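PDB 6OK1: lipid-transfer protein from Thermomonospora curvata, which is of unknown function but belongs to the thiolase superfamily, with N-terminal and C-terminal thiolase-like regions that share a large mixed beta sheet. Local coordinates for residues R172-D177 / G338-A343; A290-D295 / V355-G360. All coordinates share one frame; numbering follows the deposited sequence.

Contact 1: residues R172-D177 / G338-A343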
loop_
_atom_site.group_PDB
_atom_site.type_symbol
_atom_site.label_atom_id
_atom_site.label_comp_id
_atom_site.label_asym_id
_atom_site.label_seq_id
_atom_site.Cartn_x
_atom_site.Cartn_y
_atom_site.Cartn_z
ATOM N N ARG A 172 7.936 -30.449 16.391
ATOM C CA ARG A 172 7.508 -31.378 15.349
ATOM C C ARG A 172 7.193 -30.654 14.058
ATOM O O ARG A 172 7.343 -31.231 12.976
ATOM C CB ARG A 172 6.315 -32.206 15.827
ATOM C CG ARG A 172 6.780 -33.452 16.520
ATOM C CD ARG A 172 5.646 -34.370 16.967
ATOM N NE ARG A 172 5.185 -33.974 18.284
ATOM C CZ ARG A 172 5.757 -34.350 19.418
ATOM N NH1 ARG A 172 6.804 -35.155 19.410
ATOM N NH2 ARG A 172 5.292 -33.902 20.569
ATOM N N VAL A 173 6.733 -29.403 14.154
ATOM C CA VAL A 173 6.500 -28.597 12.965
ATOM C C VAL A 173 7.814 -28.318 12.271
ATOM O O VAL A 173 7.922 -28.400 11.040
ATOM C CB VAL A 173 5.790 -27.282 13.333
ATOM C CG1 VAL A 173 5.674 -26.386 12.107
ATOM C CG2 VAL A 173 4.441 -27.552 13.894
ATOM N N ALA A 174 8.821 -27.943 13.051
ATOM C CA ALA A 174 10.137 -27.672 12.487
ATOM C C ALA A 174 10.700 -28.915 11.813
ATOM O O ALA A 174 11.252 -28.835 10.711
ATOM C CB ALA A 174 11.081 -27.173 13.581
ATOM N N VAL A 175 10.546 -30.073 12.455
ATOM C CA VAL A 175 11.110 -31.309 11.910
ATOM C C VAL A 175 10.455 -31.658 10.581
ATOM O O VAL A 175 11.137 -32.006 9.604
ATOM C CB VAL A 175 10.965 -32.455 12.931
ATOM C CG1 VAL A 175 11.408 -33.775 12.322
ATOM C CG2 VAL A 175 11.779 -32.153 14.197
ATOM N N VAL A 176 9.119 -31.582 10.507
ATOM C CA VAL A 176 8.469 -31.940 9.243
ATOM C C VAL A 176 8.792 -30.912 8.161
ATOM O O VAL A 176 9.061 -31.272 7.009
ATOM C CB VAL A 176 6.950 -32.147 9.430
ATOM C CG1 VAL A 176 6.217 -30.829 9.588
ATOM C CG2 VAL A 176 6.360 -32.939 8.240
ATOM N N ASP A 177 8.801 -29.617 8.504
ATOM C CA ASP A 177 9.290 -28.630 7.552
ATOM C C ASP A 177 10.661 -29.016 7.002
ATOM O O ASP A 177 10.902 -28.965 5.790
ATOM C CB ASP A 177 9.430 -27.249 8.217
ATOM C CG ASP A 177 8.163 -26.413 8.202
ATOM O OD1 ASP A 177 7.185 -26.726 7.510
ATOM O OD2 ASP A 177 8.172 -25.384 8.929
ATOM N N GLY A 338 8.400 -25.023 3.644
ATOM C CA GLY A 338 7.875 -23.861 4.347
ATOM C C GLY A 338 8.770 -22.640 4.278
ATOM O O GLY A 338 9.819 -22.614 3.624
ATOM N N GLN A 339 8.323 -21.578 4.966
ATOM C CA GLN A 339 9.186 -20.426 5.149
ATOM C C GLN A 339 10.412 -20.824 5.956
ATOM O O GLN A 339 11.492 -20.243 5.787
ATOM C CB GLN A 339 8.444 -19.293 5.865
ATOM C CG GLN A 339 7.166 -18.866 5.175
ATOM C CD GLN A 339 7.427 -18.272 3.823
ATOM O OE1 GLN A 339 7.889 -17.143 3.719
ATOM N NE2 GLN A 339 7.123 -19.026 2.777
ATOM N N LEU A 340 10.238 -21.802 6.856
ATOM C CA LEU A 340 11.297 -22.212 7.779
ATOM C C LEU A 340 12.400 -22.985 7.062
ATOM O O LEU A 340 13.587 -22.815 7.374
ATOM C CB LEU A 340 10.699 -23.078 8.891
ATOM C CG LEU A 340 11.599 -23.337 10.083
ATOM C CD1 LEU A 340 11.426 -22.258 11.115
ATOM C CD2 LEU A 340 11.319 -24.699 10.682
ATOM N N GLY A 341 12.028 -23.821 6.098
ATOM C CA GLY A 341 12.946 -24.735 5.432
ATOM C C GLY A 341 13.359 -24.362 4.019
ATOM O O GLY A 341 14.476 -24.670 3.601
ATOM N N GLU A 342 12.468 -23.733 3.247
ATOM C CA GLU A 342 12.814 -23.353 1.871
ATOM C C GLU A 342 13.384 -21.939 1.858
ATOM O O GLU A 342 14.561 -21.736 1.546
ATOM C CB GLU A 342 11.607 -23.465 0.936
ATOM C CG GLU A 342 11.963 -23.019 -0.487
ATOM C CD GLU A 342 10.825 -23.145 -1.470
ATOM O OE1 GLU A 342 9.960 -22.265 -1.448
ATOM O OE2 GLU A 342 10.804 -24.094 -2.274
ATOM N N ALA A 343 12.562 -20.951 2.204
ATOM C CA ALA A 343 12.944 -19.556 2.083
ATOM C C ALA A 343 11.821 -18.703 2.642
ATOM O O ALA A 343 10.647 -19.076 2.544
ATOM C CB ALA A 343 13.195 -19.153 0.624
#
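L340 lays one methyl group against A174 and D177, at one of the places where the N-terminal and C-terminal regions of a thiolase fold touch: the long helix 167-182 belongs to the first, the short helix 338-341 to the second. The tight side of the contact gathers around CD2 of L340. This methyl sits 3.8 Å from CB of A174 and about as near to CA of A174, so it rests on the helix backbone as much as on the side chain. L340 brings it there with CG anti to its own N (chi1 -167°), a torsion that extends the side chain toward the longer helix. The side chain of D177 crosses that of L340 at about a right angle, and its OD2 approaches L340 CB to 3.4 Å. That is a packing contact, since the methylene offers no polar hydrogen; the other oxygen, OD1, has its hydrogen-bonding partner in ND2 of N334. The backbones also come close at G341, which has no side chain to stand between them, and the CA atoms of D177 and G341 are separated by 5.7 Å. The other face of helix 167-182 is partly open to solvent. V175 points away from the contact and is partly exposed, as is R172, whose NH2 forms a salt bridge with D169. V173 instead packs on I320, V301 and L302. Within the short helix, one turn is closed by E342 N bonding to G338 O at 2.9 Å.

Contact 2: residues A290-D295 / V355-G360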
loop_
_atom_site.group_PDB
_atom_site.type_symbol
_atom_site.label_atom_id
_atom_site.label_comp_id
_atom_site.label_asym_id
_atom_site.label_seq_id
_atom_site.Cartn_x
_atom_site.Cartn_y
_atom_site.Cartn_z
ATOM N N ALA A 290 -4.014 -31.052 0.845
ATOM C CA ALA A 290 -2.700 -30.614 1.295
ATOM C C ALA A 290 -2.843 -29.201 1.842
ATOM O O ALA A 290 -3.769 -28.481 1.468
ATOM C CB ALA A 290 -1.684 -30.644 0.155
ATOM N N ALA A 291 -1.907 -28.801 2.714
ATOM C CA ALA A 291 -1.925 -27.440 3.251
ATOM C C ALA A 291 -0.542 -26.808 3.231
ATOM O O ALA A 291 0.452 -27.436 3.607
ATOM C CB ALA A 291 -2.452 -27.411 4.689
ATOM N N ILE A 292 -0.493 -25.542 2.836
ATOM C CA ILE A 292 0.712 -24.735 2.926
ATOM C C ILE A 292 0.420 -23.720 4.028
ATOM O O ILE A 292 -0.338 -22.772 3.806
ATOM C CB ILE A 292 1.050 -24.060 1.591
ATOM C CG1 ILE A 292 1.216 -25.078 0.446
ATOM C CG2 ILE A 292 2.299 -23.151 1.756
ATOM C CD1 ILE A 292 2.299 -26.109 0.641
ATOM N N LEU A 293 0.958 -23.960 5.233
ATOM C CA LEU A 293 0.610 -23.208 6.435
ATOM C C LEU A 293 1.787 -22.317 6.806
ATOM O O LEU A 293 2.888 -22.809 7.088
ATOM C CB LEU A 293 0.227 -24.143 7.586
ATOM C CG LEU A 293 -1.011 -25.003 7.297
ATOM C CD1 LEU A 293 -1.321 -25.866 8.532
ATOM C CD2 LEU A 293 -2.218 -24.138 6.891
ATOM N N TYR A 294 1.548 -21.002 6.770
ATOM C CA TYR A 294 2.590 -20.011 7.009
ATOM C C TYR A 294 3.309 -20.286 8.317
ATOM O O TYR A 294 2.687 -20.428 9.379
ATOM C CB TYR A 294 1.957 -18.630 7.036
ATOM C CG TYR A 294 2.890 -17.457 6.784
ATOM C CD1 TYR A 294 3.656 -16.911 7.806
ATOM C CD2 TYR A 294 2.912 -16.848 5.541
ATOM C CE1 TYR A 294 4.444 -15.778 7.566
ATOM C CE2 TYR A 294 3.683 -15.736 5.294
ATOM C CZ TYR A 294 4.436 -15.198 6.309
ATOM O OH TYR A 294 5.201 -14.086 6.043
ATOM N N ASP A 295 4.632 -20.283 8.244
ATOM C CA ASP A 295 5.452 -20.901 9.270
ATOM C C ASP A 295 6.769 -20.156 9.424
ATOM O O ASP A 295 7.827 -20.774 9.577
ATOM C CB ASP A 295 5.718 -22.362 8.937
ATOM C CG ASP A 295 6.516 -22.519 7.669
ATOM O OD1 ASP A 295 6.256 -21.748 6.729
ATOM O OD2 ASP A 295 7.385 -23.412 7.621
ATOM N N VAL A 355 0.625 -24.247 -6.149
ATOM C CA VAL A 355 0.402 -24.385 -7.581
ATOM C C VAL A 355 1.040 -25.676 -8.092
ATOM O O VAL A 355 0.426 -26.443 -8.849
ATOM C CB VAL A 355 0.947 -23.150 -8.321
ATOM C CG1 VAL A 355 0.951 -23.385 -9.847
ATOM C CG2 VAL A 355 0.121 -21.880 -7.973
ATOM N N ARG A 356 2.274 -25.953 -7.672
ATOM C CA ARG A 356 2.915 -27.198 -8.095
ATOM C C ARG A 356 2.123 -28.411 -7.646
ATOM O O ARG A 356 1.984 -29.384 -8.402
ATOM C CB ARG A 356 4.339 -27.274 -7.557
ATOM C CG ARG A 356 5.275 -26.259 -8.139
ATOM C CD ARG A 356 6.694 -26.514 -7.606
ATOM N NE ARG A 356 7.506 -25.334 -7.714
ATOM C CZ ARG A 356 7.838 -24.525 -6.714
ATOM N NH1 ARG A 356 7.512 -24.777 -5.442
ATOM N NH2 ARG A 356 8.562 -23.477 -7.018
ATOM N N LEU A 357 1.607 -28.384 -6.415
ATOM C CA LEU A 357 0.832 -29.518 -5.925
ATOM C C LEU A 357 -0.383 -29.759 -6.816
ATOM O O LEU A 357 -0.672 -30.909 -7.188
ATOM C CB LEU A 357 0.420 -29.275 -4.471
ATOM C CG LEU A 357 1.531 -29.363 -3.418
ATOM C CD1 LEU A 357 1.072 -28.740 -2.080
ATOM C CD2 LEU A 357 1.950 -30.783 -3.202
ATOM N N VAL A 358 -1.080 -28.680 -7.216
ATOM C CA VAL A 358 -2.230 -28.835 -8.109
ATOM C C VAL A 358 -1.782 -29.368 -9.467
ATOM O O VAL A 358 -2.442 -30.234 -10.059
ATOM C CB VAL A 358 -2.991 -27.503 -8.243
ATOM C CG1 VAL A 358 -4.075 -27.609 -9.326
ATOM C CG2 VAL A 358 -3.615 -27.124 -6.909
ATOM N N ARG A 359 -0.668 -28.852 -9.987
ATOM C CA ARG A 359 -0.125 -29.313 -11.258
ATOM C C ARG A 359 0.378 -30.744 -11.190
ATOM O O ARG A 359 0.443 -31.410 -12.231
ATOM C CB ARG A 359 1.039 -28.415 -11.701
ATOM C CG ARG A 359 0.681 -27.001 -12.063
ATOM C CD ARG A 359 1.957 -26.202 -12.343
ATOM N NE ARG A 359 1.703 -24.867 -12.863
ATOM C CZ ARG A 359 2.661 -24.019 -13.218
ATOM N NH1 ARG A 359 3.931 -24.391 -13.118
ATOM N NH2 ARG A 359 2.348 -22.818 -13.673
ATOM N N GLY A 360 0.733 -31.228 -9.998
ATOM C CA GLY A 360 1.401 -32.516 -9.849
ATOM C C GLY A 360 2.910 -32.453 -9.895
ATOM O O GLY A 360 3.562 -33.499 -10.006
#
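L357 reaches from helix 348-359 to A290 and I292 of strand 290-292, an example of helix-on-sheet packing within a beta-alpha-beta crossover of the thiolase C-terminal region. The strand ends the mixed sheet within this chain and runs parallel to its neighbour 371-375, which follows the helix in sequence. The first shell is wholly apolar and converges on one methyl: CD1 of L357 lies 4.0 Å from CB of A290 and equally far from CD1 of I292. A290 and I292 are two residues apart, so both point toward the helix, while A291 between them points away. In I292, chi1 (-57°) sets CG1 beside the backbone N and chi2 (-60°) folds CD1 round toward L357; the two side chains meet obliquely. Further out, V372 of the neighbouring strand continues the apolar layer, and T335 of a loop also touches the L357 side chain. The strand itself is positioned by backbone hydrogen bonds on two flanks, to L373 and T375 within the sheet and, through A291, to P332 and N334. The helix is linked outward by V355, which packs on I10 and I13 of strand 8-15, and by the salt bridge of R359 with D40. Just past the contact the helix stops in a Schellman motif, in which T361 N turns back to R356 O. G360 supplies the positive phi (90°), and its N makes a weak 3.2 Å bond to L357 O, an oxygen that also accepts from NE2 of Q365.

In the fold
Contacts 1 and 2 have centres about 13 Å apart, yet they are directly joined through D295, where the chain leaves strand 290-292. Its OD1 lies 2.7 Å from Q339 N, a probable hydrogen bond, while OD2 makes a weak one to L340 N; the leucine of contact 1 is thus tied to the strand of contact 2. D295 OD2 also comes within 2.5 Å of D177 OD2, an unusually short approach of two carboxylate oxygens. N334, the partner of D177 in contact 1, also accepts from L293 N through OD1. The sodium ion, bound by V48, I70 and E72, belongs to the opposite end of the sheet, beside strands 50-54 and 75-79.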